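Local coordinates for chloride intracellular channel Clic (Drosophila melanogaster, PDB 2YV7), which might insert into membranes and form chloride ion channels with pH-dependent activity, and may play a role in ethanol sensitivity, at residues A[45-59]-A[100-114]. Residues are numbered along the deposited sequence; the frame is centred on the assembly and turned at random.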
ATOM      1  N   GLU A  45       1.557   2.933  -0.852  1.00 22.63           N
ATOM      2  CA  GLU A  45       1.674   2.690  -2.290  1.00 22.79           C
ATOM      3  C   GLU A  45       2.966   3.396  -2.828  1.00 25.09           C
ATOM      4  O   GLU A  45       3.760   2.788  -3.525  1.00 23.70           O
ATOM      5  CB  GLU A  45       0.451   3.215  -3.046  1.00 22.36           C
ATOM      6  CG  GLU A  45       0.676   2.960  -4.531  1.00 28.51           C
ATOM      7  CD  GLU A  45      -0.489   3.337  -5.441  1.00 29.22           C
ATOM      8  OE1 GLU A  45      -1.557   3.632  -4.946  1.00 26.31           O
ATOM      9  OE2 GLU A  45      -0.328   3.348  -6.694  1.00 26.78           O
ATOM     10  N   TYR A  46       3.121   4.652  -2.493  1.00 24.18           N
ATOM     11  CA  TYR A  46       4.268   5.448  -3.016  1.00 25.08           C
ATOM     12  C   TYR A  46       5.577   5.065  -2.307  1.00 27.38           C
ATOM     13  O   TYR A  46       6.632   5.048  -2.938  1.00 28.07           O
ATOM     14  CB  TYR A  46       3.987   6.966  -3.029  1.00 25.59           C
ATOM     15  CG  TYR A  46       2.705   7.329  -3.753  1.00 25.02           C
ATOM     16  CD1 TYR A  46       2.246   6.537  -4.819  1.00 25.23           C
ATOM     17  CD2 TYR A  46       1.878   8.374  -3.307  1.00 26.22           C
ATOM     18  CE1 TYR A  46       1.030   6.798  -5.461  1.00 25.55           C
ATOM     19  CE2 TYR A  46       0.681   8.650  -3.960  1.00 24.92           C
ATOM     20  CZ  TYR A  46       0.268   7.854  -5.025  1.00 24.62           C
ATOM     21  OH  TYR A  46      -0.960   8.115  -5.641  1.00 32.18           O
ATOM     22  N   PHE A  47       5.514   4.697  -1.025  1.00 24.07           N
ATOM     23  CA  PHE A  47       6.665   4.118  -0.326  1.00 24.98           C
ATOM     24  C   PHE A  47       7.113   2.887  -1.115  1.00 25.44           C
ATOM     25  O   PHE A  47       8.267   2.696  -1.417  1.00 27.46           O
ATOM     26  CB  PHE A  47       6.189   3.777   1.110  1.00 27.76           C
ATOM     27  CG  PHE A  47       7.276   3.403   2.116  1.00 29.63           C
ATOM     28  CD1 PHE A  47       8.479   2.756   1.741  1.00 31.54           C
ATOM     29  CD2 PHE A  47       7.039   3.625   3.465  1.00 29.23           C
ATOM     30  CE1 PHE A  47       9.443   2.378   2.720  1.00 31.71           C
ATOM     31  CE2 PHE A  47       8.023   3.267   4.457  1.00 31.55           C
ATOM     32  CZ  PHE A  47       9.207   2.626   4.068  1.00 31.64           C
ATOM     33  N   MET A  48       6.158   2.003  -1.455  1.00 23.99           N
ATOM     34  CA  MET A  48       6.507   0.792  -2.172  1.00 23.08           C
ATOM     35  C   MET A  48       7.132   1.095  -3.553  1.00 22.65           C
ATOM     36  O   MET A  48       8.102   0.450  -3.897  1.00 28.78           O
ATOM     37  CB  MET A  48       5.248  -0.086  -2.353  1.00 21.32           C
ATOM     38  CG  MET A  48       4.963  -0.829  -1.075  1.00 20.91           C
ATOM     39  SD  MET A  48       3.645  -2.080  -1.276  1.00 25.43           S
ATOM     40  CE  MET A  48       4.520  -3.302  -2.248  1.00 23.03           C
ATOM     41  N   ASP A  49       6.540   2.011  -4.333  1.00 23.44           N
ATOM     42  CA  ASP A  49       7.058   2.356  -5.686  1.00 24.00           C
ATOM     43  C   ASP A  49       8.497   2.824  -5.530  1.00 28.01           C
ATOM     44  O   ASP A  49       9.401   2.333  -6.222  1.00 28.34           O
ATOM     45  CB  ASP A  49       6.218   3.485  -6.289  1.00 24.85           C
ATOM     46  CG  ASP A  49       4.897   3.001  -6.807  1.00 26.77           C
ATOM     47  OD1 ASP A  49       4.854   1.835  -7.197  1.00 27.19           O
ATOM     48  OD2 ASP A  49       4.022   3.831  -6.932  1.00 27.00           O
ATOM     49  N   LEU A  50       8.706   3.712  -4.567  1.00 27.50           N
ATOM     50  CA  LEU A  50      10.066   4.308  -4.451  1.00 26.66           C
ATOM     51  C   LEU A  50      11.118   3.294  -3.950  1.00 30.27           C
ATOM     52  O   LEU A  50      12.294   3.297  -4.351  1.00 30.67           O
ATOM     53  CB  LEU A  50       9.969   5.548  -3.569  1.00 27.12           C
ATOM     54  CG  LEU A  50       9.249   6.727  -4.219  1.00 21.24           C
ATOM     55  CD1 LEU A  50       8.802   7.805  -3.146  1.00 28.82           C
ATOM     56  CD2 LEU A  50      10.056   7.359  -5.378  1.00 26.13           C
ATOM     57  N   TYR A  51      10.690   2.425  -3.047  1.00 25.96           N
ATOM     58  CA  TYR A  51      11.557   1.383  -2.529  1.00 27.54           C
ATOM     59  C   TYR A  51      12.012   0.491  -3.668  1.00 30.74           C
ATOM     60  O   TYR A  51      13.201   0.111  -3.729  1.00 29.96           O
ATOM     61  CB  TYR A  51      10.846   0.597  -1.391  1.00 30.82           C
ATOM     62  CG  TYR A  51      11.795  -0.305  -0.627  1.00 29.95           C
ATOM     63  CD1 TYR A  51      12.230  -1.508  -1.189  1.00 28.64           C
ATOM     64  CD2 TYR A  51      12.300   0.082   0.641  1.00 32.25           C
ATOM     65  CE1 TYR A  51      13.124  -2.306  -0.541  1.00 34.26           C
ATOM     66  CE2 TYR A  51      13.186  -0.736   1.320  1.00 32.52           C
ATOM     67  CZ  TYR A  51      13.592  -1.929   0.706  1.00 33.50           C
ATOM     68  OH  TYR A  51      14.485  -2.769   1.301  1.00 36.87           O
ATOM     69  N   LEU A  52      11.086   0.104  -4.571  1.00 24.93           N
ATOM     70  CA  LEU A  52      11.443  -0.741  -5.680  1.00 25.79           C
ATOM     71  C   LEU A  52      12.496  -0.028  -6.567  1.00 29.18           C
ATOM     72  O   LEU A  52      13.384  -0.662  -7.083  1.00 34.28           O
ATOM     73  CB  LEU A  52      10.214  -1.080  -6.541  1.00 29.37           C
ATOM     74  CG  LEU A  52       9.112  -1.970  -5.892  1.00 28.59           C
ATOM     75  CD1 LEU A  52       7.860  -1.978  -6.779  1.00 30.60           C
ATOM     76  CD2 LEU A  52       9.627  -3.358  -5.629  1.00 31.34           C
ATOM     77  N   LEU A  53      12.327   1.259  -6.759  1.00 29.90           N
ATOM     78  CA  LEU A  53      13.253   2.063  -7.619  1.00 31.85           C
ATOM     79  C   LEU A  53      14.641   2.208  -6.967  1.00 36.06           C
ATOM     80  O   LEU A  53      15.687   2.131  -7.635  1.00 39.14           O
ATOM     81  CB  LEU A  53      12.641   3.416  -7.901  1.00 33.47           C
ATOM     82  CG  LEU A  53      11.381   3.402  -8.804  1.00 33.60           C
ATOM     83  CD1 LEU A  53      10.949   4.827  -9.159  1.00 34.77           C
ATOM     84  CD2 LEU A  53      11.639   2.564 -10.080  1.00 34.38           C
ATOM     85  N   ALA A  54      14.630   2.324  -5.655  1.00 34.75           N
ATOM     86  CA  ALA A  54      15.853   2.431  -4.856  1.00 34.21           C
ATOM     87  C   ALA A  54      16.570   1.082  -4.775  1.00 40.50           C
ATOM     88  O   ALA A  54      17.795   1.016  -4.799  1.00 37.76           O
ATOM     89  CB  ALA A  54      15.506   2.980  -3.468  1.00 35.57           C
ATOM     90  N   GLU A  55      15.818  -0.015  -4.700  1.00 39.23           N
ATOM     91  CA  GLU A  55      16.432  -1.322  -4.870  1.00 36.88           C
ATOM     92  C   GLU A  55      17.188  -1.459  -6.185  1.00 41.57           C
ATOM     93  O   GLU A  55      18.220  -2.147  -6.258  1.00 41.75           O
ATOM     94  CB  GLU A  55      15.349  -2.395  -4.867  1.00 40.88           C
ATOM     95  CG  GLU A  55      15.029  -2.933  -3.550  1.00 45.23           C
ATOM     96  CD  GLU A  55      14.030  -4.077  -3.666  1.00 45.24           C
ATOM     97  OE1 GLU A  55      13.470  -4.296  -4.777  1.00 48.54           O
ATOM     98  OE2 GLU A  55      13.810  -4.749  -2.642  1.00 49.05           O
ATOM     99  N   LEU A  56      16.644  -0.846  -7.230  1.00 42.05           N
ATOM    100  CA  LEU A  56      17.215  -0.879  -8.570  1.00 45.25           C
ATOM    101  C   LEU A  56      18.361   0.130  -8.683  1.00 49.16           C
ATOM    102  O   LEU A  56      18.997   0.259  -9.728  1.00 53.34           O
ATOM    103  CB  LEU A  56      16.129  -0.599  -9.615  1.00 45.28           C
ATOM    104  CG  LEU A  56      15.219  -1.785  -9.985  1.00 49.20           C
ATOM    105  CD1 LEU A  56      13.962  -1.334 -10.706  1.00 46.59           C
ATOM    106  CD2 LEU A  56      15.953  -2.833 -10.824  1.00 46.47           C
ATOM    107  N   LYS A  57      18.616   0.812  -7.571  1.00 48.28           N
ATOM    108  CA  LYS A  57      19.688   1.798  -7.415  1.00 51.31           C
ATOM    109  C   LYS A  57      19.633   2.996  -8.385  1.00 50.61           C
ATOM    110  O   LYS A  57      20.673   3.603  -8.710  1.00 51.44           O
ATOM    111  CB  LYS A  57      21.076   1.116  -7.373  1.00 53.93           C
ATOM    112  CG  LYS A  57      21.201   0.039  -6.279  1.00 55.34           C
ATOM    113  CD  LYS A  57      22.614  -0.058  -5.750  1.00 57.06           C
ATOM    114  CE  LYS A  57      22.849  -1.339  -4.920  1.00 58.63           C
ATOM    115  NZ  LYS A  57      24.316  -1.703  -4.828  1.00 58.27           N
ATOM    116  N   THR A  58      18.431   3.362  -8.838  1.00 50.54           N
ATOM    117  CA  THR A  58      18.318   4.602  -9.623  1.00 46.70           C
ATOM    118  C   THR A  58      18.221   5.826  -8.721  1.00 45.52           C
ATOM    119  O   THR A  58      18.494   6.955  -9.155  1.00 43.22           O
ATOM    120  CB  THR A  58      17.146   4.615 -10.618  1.00 49.31           C
ATOM    121  OG1 THR A  58      15.901   4.436  -9.916  1.00 39.32           O
ATOM    122  CG2 THR A  58      17.337   3.546 -11.722  1.00 45.86           C
ATOM    123  N   ILE A  59      17.854   5.588  -7.464  1.00 35.65           N
ATOM    124  CA  ILE A  59      17.627   6.676  -6.498  1.00 34.62           C
ATOM    125  C   ILE A  59      18.034   6.220  -5.109  1.00 35.89           C
ATOM    126  O   ILE A  59      18.364   5.054  -4.884  1.00 37.53           O
ATOM    127  CB  ILE A  59      16.114   7.143  -6.415  1.00 36.85           C
ATOM    128  CG1 ILE A  59      15.214   5.981  -5.976  1.00 36.03           C
ATOM    129  CG2 ILE A  59      15.604   7.795  -7.716  1.00 38.79           C
ATOM    130  CD1 ILE A  59      13.830   6.438  -5.521  1.00 33.59           C
ATOM    131  N   ILE A 100       2.203  13.126  -7.692  1.00 31.10           N
ATOM    132  CA  ILE A 100       3.271  12.265  -7.201  1.00 31.92           C
ATOM    133  C   ILE A 100       3.443  11.066  -8.095  1.00 30.10           C
ATOM    134  O   ILE A 100       4.560  10.734  -8.486  1.00 34.02           O
ATOM    135  CB  ILE A 100       3.038  11.823  -5.713  1.00 33.20           C
ATOM    136  CG1 ILE A 100       3.025  13.070  -4.800  1.00 32.26           C
ATOM    137  CG2 ILE A 100       4.067  10.763  -5.298  1.00 29.77           C
ATOM    138  CD1 ILE A 100       2.730  12.830  -3.321  1.00 32.52           C
ATOM    139  N   GLU A 101       2.330  10.386  -8.432  1.00 32.24           N
ATOM    140  CA  GLU A 101       2.408   9.269  -9.412  1.00 33.71           C
ATOM    141  C   GLU A 101       3.027   9.660 -10.728  1.00 37.44           C
ATOM    142  O   GLU A 101       3.970   9.010 -11.212  1.00 32.85           O
ATOM    143  CB  GLU A 101       1.011   8.702  -9.715  1.00 36.98           C
ATOM    144  CG  GLU A 101       0.567   7.882  -8.622  1.00 34.32           C
ATOM    145  CD  GLU A 101      -0.625   6.932  -8.906  1.00 38.46           C
ATOM    146  OE1 GLU A 101      -0.914   6.493 -10.058  1.00 34.54           O
ATOM    147  OE2 GLU A 101      -1.244   6.606  -7.893  1.00 35.33           O
ATOM    148  N   ARG A 102       2.468  10.717 -11.305  1.00 38.65           N
ATOM    149  CA  ARG A 102       2.892  11.237 -12.585  1.00 45.90           C
ATOM    150  C   ARG A 102       4.372  11.556 -12.506  1.00 41.53           C
ATOM    151  O   ARG A 102       5.106  11.207 -13.413  1.00 38.07           O
ATOM    152  CB  ARG A 102       2.039  12.463 -12.963  1.00 52.03           C
ATOM    153  CG  ARG A 102       1.872  12.717 -14.456  1.00 61.86           C
ATOM    154  CD  ARG A 102       0.594  13.528 -14.733  1.00 61.35           C
ATOM    155  NE  ARG A 102       0.203  13.484 -16.151  1.00 67.59           N
ATOM    156  CZ  ARG A 102       0.175  14.532 -16.983  1.00 67.45           C
ATOM    157  NH1 ARG A 102       0.499  15.758 -16.561  1.00 69.34           N
ATOM    158  NH2 ARG A 102      -0.194  14.354 -18.252  1.00 69.34           N
ATOM    159  N   HIS A 103       4.814  12.157 -11.396  1.00 39.25           N
ATOM    160  CA  HIS A 103       6.245  12.490 -11.214  1.00 34.72           C
ATOM    161  C   HIS A 103       7.138  11.256 -11.140  1.00 34.69           C
ATOM    162  O   HIS A 103       8.201  11.208 -11.758  1.00 40.22           O
ATOM    163  CB  HIS A 103       6.455  13.345  -9.972  1.00 34.54           C
ATOM    164  CG  HIS A 103       7.820  13.935  -9.874  1.00 38.41           C
ATOM    165  ND1 HIS A 103       8.868  13.283  -9.257  1.00 38.68           N
ATOM    166  CD2 HIS A 103       8.324  15.103 -10.352  1.00 36.85           C
ATOM    167  CE1 HIS A 103       9.950  14.039  -9.325  1.00 39.16           C
ATOM    168  NE2 HIS A 103       9.650  15.140  -9.991  1.00 39.83           N
ATOM    169  N   ILE A 104       6.706  10.229 -10.396  1.00 32.70           N
ATOM    170  CA  ILE A 104       7.471   9.010 -10.309  1.00 32.21           C
ATOM    171  C   ILE A 104       7.601   8.407 -11.685  1.00 33.44           C
ATOM    172  O   ILE A 104       8.712   8.057 -12.095  1.00 43.34           O
ATOM    173  CB  ILE A 104       6.838   7.972  -9.295  1.00 32.40           C
ATOM    174  CG1 ILE A 104       6.882   8.590  -7.904  1.00 30.61           C
ATOM    175  CG2 ILE A 104       7.647   6.627  -9.298  1.00 32.31           C
ATOM    176  CD1 ILE A 104       6.198   7.732  -6.812  1.00 35.00           C
ATOM    177  N   MET A 105       6.488   8.344 -12.414  1.00 39.15           N
ATOM    178  CA  MET A 105       6.467   7.719 -13.745  1.00 41.20           C
ATOM    179  C   MET A 105       7.336   8.461 -14.759  1.00 42.55           C
ATOM    180  O   MET A 105       8.076   7.848 -15.512  1.00 37.57           O
ATOM    181  CB  MET A 105       5.045   7.690 -14.310  1.00 41.20           C
ATOM    182  CG  MET A 105       5.013   7.325 -15.768  1.00 43.87           C
ATOM    183  SD  MET A 105       3.350   6.997 -16.352  1.00 49.89           S
ATOM    184  CE  MET A 105       2.542   8.595 -16.254  1.00 46.20           C
ATOM    185  N   LYS A 106       7.201   9.776 -14.794  1.00 43.59           N
ATOM    186  CA  LYS A 106       7.833  10.568 -15.848  1.00 48.60           C
ATOM    187  C   LYS A 106       9.237  11.051 -15.512  1.00 47.86           C
ATOM    188  O   LYS A 106      10.110  11.053 -16.379  1.00 48.43           O
ATOM    189  CB  LYS A 106       6.916  11.717 -16.251  1.00 53.07           C
ATOM    190  CG  LYS A 106       5.636  11.208 -16.920  1.00 57.15           C
ATOM    191  CD  LYS A 106       4.581  12.300 -17.080  1.00 58.09           C
ATOM    192  CE  LYS A 106       3.476  11.860 -18.036  1.00 59.99           C
ATOM    193  NZ  LYS A 106       3.967  11.712 -19.449  1.00 62.16           N
ATOM    194  N   ASN A 107       9.471  11.418 -14.250  1.00 47.45           N
ATOM    195  CA  ASN A 107      10.724  12.076 -13.828  1.00 45.80           C
ATOM    196  C   ASN A 107      11.731  11.279 -12.993  1.00 48.15           C
ATOM    197  O   ASN A 107      12.904  11.670 -12.868  1.00 46.22           O
ATOM    198  CB  ASN A 107      10.374  13.380 -13.126  1.00 48.84           C
ATOM    199  CG  ASN A 107       9.547  14.281 -13.995  1.00 53.09           C
ATOM    200  OD1 ASN A 107       8.497  14.796 -13.586  1.00 52.13           O
ATOM    201  ND2 ASN A 107       9.996  14.458 -15.235  1.00 53.23           N
ATOM    202  N   ILE A 108      11.317  10.150 -12.427  1.00 44.49           N
ATOM    203  CA  ILE A 108      12.267   9.362 -11.658  1.00 43.08           C
ATOM    204  C   ILE A 108      12.766   8.164 -12.479  1.00 44.44           C
ATOM    205  O   ILE A 108      11.958   7.400 -13.028  1.00 43.17           O
ATOM    206  CB  ILE A 108      11.701   8.928 -10.270  1.00 44.61           C
ATOM    207  CG1 ILE A 108      11.513  10.157  -9.362  1.00 45.34           C
ATOM    208  CG2 ILE A 108      12.652   7.922  -9.607  1.00 44.73           C
ATOM    209  CD1 ILE A 108      10.573   9.950  -8.185  1.00 46.60           C
ATOM    210  N   PRO A 109      14.103   8.011 -12.600  1.00 45.43           N
ATOM    211  CA  PRO A 109      14.647   6.882 -13.361  1.00 46.28           C
ATOM    212  C   PRO A 109      14.071   5.580 -12.857  1.00 45.28           C
ATOM    213  O   PRO A 109      13.995   5.370 -11.643  1.00 51.76           O
ATOM    214  CB  PRO A 109      16.152   6.929 -13.058  1.00 46.68           C
ATOM    215  CG  PRO A 109      16.320   7.954 -11.945  1.00 48.81           C
ATOM    216  CD  PRO A 109      15.168   8.877 -12.063  1.00 46.38           C
ATOM    217  N   GLY A 110      13.671   4.727 -13.795  1.00 41.96           N
ATOM    218  CA  GLY A 110      13.044   3.446 -13.495  1.00 42.32           C
ATOM    219  C   GLY A 110      11.543   3.506 -13.571  1.00 36.52           C
ATOM    220  O   GLY A 110      10.890   2.466 -13.683  1.00 37.36           O
ATOM    221  N   GLY A 111      11.019   4.733 -13.528  1.00 39.23           N
ATOM    222  CA  GLY A 111       9.599   5.024 -13.334  1.00 39.43           C
ATOM    223  C   GLY A 111       8.708   4.518 -14.447  1.00 46.89           C
ATOM    224  O   GLY A 111       7.619   3.997 -14.191  1.00 43.11           O
ATOM    225  N   TYR A 112       9.152   4.691 -15.686  1.00 46.90           N
ATOM    226  CA  TYR A 112       8.410   4.213 -16.853  1.00 48.55           C
ATOM    227  C   TYR A 112       8.220   2.715 -16.893  1.00 45.95           C
ATOM    228  O   TYR A 112       7.142   2.234 -17.267  1.00 47.67           O
ATOM    229  CB  TYR A 112       9.099   4.647 -18.144  1.00 56.85           C
ATOM    230  CG  TYR A 112       8.685   6.016 -18.582  1.00 60.43           C
ATOM    231  CD1 TYR A 112       7.441   6.225 -19.169  1.00 59.67           C
ATOM    232  CD2 TYR A 112       9.538   7.110 -18.422  1.00 60.37           C
ATOM    233  CE1 TYR A 112       7.049   7.493 -19.586  1.00 61.91           C
ATOM    234  CE2 TYR A 112       9.153   8.389 -18.842  1.00 62.00           C
ATOM    235  CZ  TYR A 112       7.904   8.569 -19.428  1.00 60.16           C
ATOM    236  OH  TYR A 112       7.504   9.828 -19.844  1.00 61.72           O
ATOM    237  N   ASN A 113       9.266   1.980 -16.524  1.00 39.48           N
ATOM    238  CA  ASN A 113       9.174   0.529 -16.397  1.00 44.61           C
ATOM    239  C   ASN A 113       8.236   0.109 -15.261  1.00 41.70           C
ATOM    240  O   ASN A 113       7.629  -0.939 -15.329  1.00 43.36           O
ATOM    241  CB  ASN A 113      10.565  -0.101 -16.188  1.00 50.94           C
ATOM    242  CG  ASN A 113      11.591   0.338 -17.254  1.00 56.06           C
ATOM    243  OD1 ASN A 113      11.309   0.327 -18.459  1.00 53.76           O
ATOM    244  ND2 ASN A 113      12.792   0.715 -16.802  1.00 54.99           N
ATOM    245  N   LEU A 114       8.119   0.920 -14.213  1.00 40.96           N
ATOM    246  CA  LEU A 114       7.307   0.531 -13.063  1.00 36.58           C
ATOM    247  C   LEU A 114       5.822   0.779 -13.396  1.00 33.96           C
ATOM    248  O   LEU A 114       4.919   0.025 -12.988  1.00 33.28           O
ATOM    249  CB  LEU A 114       7.736   1.339 -11.838  1.00 39.23           C
ATOM    250  CG  LEU A 114       7.232   0.958 -10.451  1.00 42.08           C
ATOM    251  CD1 LEU A 114       7.813  -0.397 -10.084  1.00 40.39           C
ATOM    252  CD2 LEU A 114       7.600   2.027  -9.397  1.00 39.67           C
TER
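Tyr46 and Glu101 join helix 41-55 to helix 97-107 by a hydrogen bond at one end of a long, mostly apolar seam. Tyr46 CB faces Ile104 CD1 at 4.4 Å. Ring atoms CG and CD2 lie under Ile100 CG2, a CH-pi contact over one face, 4.2 Å from methyl to ring centroid. CE1 and CZ run beside CG and OE2 of Glu101. At the tip, Tyr46 OH donates to Glu101 OE2 over 2.7 Å, on the anti lone pair. The carboxylate stands steeply to the ring, its plane turned by 74°. Tyr46 chi1 of -53° sets CG opposite the carbonyl carbon, which lays the ring across Ile100 and Glu101. A phenylalanine in its place would probably leave Glu101 OE2 without this donor, with Glu45 OE2 still only 3.6 Å away.

One to two turns further along the helix, Leu50 and Leu53 pack on Ile104 and Ile108. Leu53 forks: CD1 meets Ile108 CG2 at 3.6 Å, and CD2 packs directly on the Gly110 backbone. Leu114 CD1 meets Leu52 CD1. Its CD2 lies 3.5 Å from Asp49 OD1, a buried oxygen with no polar partner. At the far end Thr58 OG1 donates to Pro109 O over 2.7 Å, from above the carbonyl plane.

Residues 45-55 and 100-107 run nearly parallel, 11° apart, on one side of the thioredoxin-like sheet, where Ile100 and Ile104 reach Leu87. Segment 45-59 lies in the predicted membrane-inserting region. In this family a rearrangement is thought to expose hydrophobic surface, probably including this seam. The Tyr46 bond probably offsets some charge on Glu101, whose closeness to Glu45 may raise one pKa.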